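PDB 2FYI: HTH-type transcriptional regulator cbl from Escherichia coli K12, which regulates transcription as a LysR-family DNA-binding protein in the sulphate starvation response, here represented by its cofactor-binding domain. Local coordinates for the interface of chains A and B. Residues are numbered along the deposited sequence; one frame, centred on the assembly and turned at random. Chains: chain A/B, HTH-type transcriptional regulator cbl.

The interface of chains A and B. Residues chain A 33, 37, 45; chain B 157-159.
The guanidinium of A:Arg37 reaches across to the backbone turn at B:Gly158, where a charged tip meets a main-chain carbonyl between two leucines. The patch illustrates how one long polar side chain can serve a main-chain carbonyl with its tip and an apolar neighbour with its stem. Its NH2 donates a weak hydrogen bond to the carbonyl O of B:Gly158, 3.3 Å away and bent to 145° at the hydrogen. The neighbouring NH1 lies 3.5 Å from the same B:Gly158 O, a polar approach rather than a second bond. The side chain gets there by leaving the helix extended as far as CD and then bending at chi3 (72°), which turns the guanidinium towards the partner. An alanine here would probably leave the B:Gly158 carbonyl without this donor and open a gap beside B:Leu159.

Apolar packing lies next to this polar tip. The methyl CD1 of B:Leu159 stands 4.2 Å from CD of A:Arg37, the two side chains meeting at a slant; the same methyl also lies 4.0 Å from NH1 of A:Arg37, against both the aliphatic and the guanidinium part. CD2 of A:Leu45 comes towards that same B:Leu159 CD1 more distantly, at 4.3 Å. In a separate contact, CG2 of A:Ile33, anti to its backbone N, touches CD2 of B:Leu157 at 4.0 Å, its branch methyl against a terminal methyl of the leucine, with the side chains roughly perpendicular.

A:Ile33 and A:Arg37 lie one turn apart on helix 29-39, and A:Leu45 follows on strand 43-49. Their partners lie where helix 148-157 gives way to strand 161-165 in chain B. Two-fold symmetry repeats the patch with the chains exchanged, joining two cofactor-binding domains in an interface that may reflect how the regulator assembles.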
loop_
_atom_site.group_PDB
_atom_site.type_symbol
_atom_site.label_atom_id
_atom_site.label_comp_id
_atom_site.label_asym_id
_atom_site.label_seq_id
_atom_site.Cartn_x
_atom_site.Cartn_y
_atom_site.Cartn_z
ATOM N N ILE A 33 1.375 -15.018 12.565
ATOM C CA ILE A 33 0.650 -15.928 11.690
ATOM C C ILE A 33 1.278 -17.304 11.547
ATOM O O ILE A 33 0.569 -18.300 11.569
ATOM C CB ILE A 33 0.339 -15.315 10.362
ATOM C CG1 ILE A 33 -0.796 -14.335 10.585
ATOM C CG2 ILE A 33 -0.082 -16.378 9.368
ATOM C CD1 ILE A 33 -0.950 -13.339 9.484
ATOM N N ARG A 37 -0.681 -20.738 12.693
ATOM C CA ARG A 37 -0.935 -21.830 11.772
ATOM C C ARG A 37 -0.444 -23.171 12.305
ATOM O O ARG A 37 -1.055 -24.195 12.032
ATOM C CB ARG A 37 -0.391 -21.505 10.389
ATOM C CG ARG A 37 -1.292 -20.483 9.661
ATOM C CD ARG A 37 -0.822 -20.058 8.248
ATOM N NE ARG A 37 -0.991 -21.115 7.246
ATOM C CZ ARG A 37 -0.223 -21.216 6.161
ATOM N NH1 ARG A 37 0.739 -20.322 5.970
ATOM N NH2 ARG A 37 -0.390 -22.202 5.277
ATOM N N LEU A 45 -7.258 -19.129 7.671
ATOM C CA LEU A 45 -6.929 -17.765 8.013
ATOM C C LEU A 45 -7.116 -16.858 6.788
ATOM O O LEU A 45 -6.521 -17.109 5.772
ATOM C CB LEU A 45 -5.478 -17.731 8.457
ATOM C CG LEU A 45 -5.003 -16.327 8.759
ATOM C CD1 LEU A 45 -5.688 -15.821 10.032
ATOM C CD2 LEU A 45 -3.528 -16.356 8.962
ATOM N N LEU B 157 5.271 -16.587 2.582
ATOM C CA LEU B 157 5.056 -17.082 3.919
ATOM C C LEU B 157 4.297 -18.359 3.857
ATOM O O LEU B 157 4.013 -18.958 4.873
ATOM C CB LEU B 157 4.250 -16.087 4.708
ATOM C CG LEU B 157 4.128 -16.487 6.147
ATOM C CD1 LEU B 157 5.009 -15.579 6.914
ATOM C CD2 LEU B 157 2.707 -16.262 6.531
ATOM N N GLY B 158 3.917 -18.755 2.660
ATOM C CA GLY B 158 3.260 -20.025 2.492
ATOM C C GLY B 158 1.762 -19.979 2.484
ATOM O O GLY B 158 1.117 -20.992 2.562
ATOM N N LEU B 159 1.181 -18.808 2.375
ATOM C CA LEU B 159 -0.238 -18.745 2.591
ATOM C C LEU B 159 -1.071 -19.056 1.340
ATOM O O LEU B 159 -2.191 -19.535 1.451
ATOM C CB LEU B 159 -0.595 -17.405 3.197
ATOM C CG LEU B 159 -2.010 -17.239 3.709
ATOM C CD1 LEU B 159 -2.069 -17.600 5.143
ATOM C CD2 LEU B 159 -2.358 -15.794 3.561
#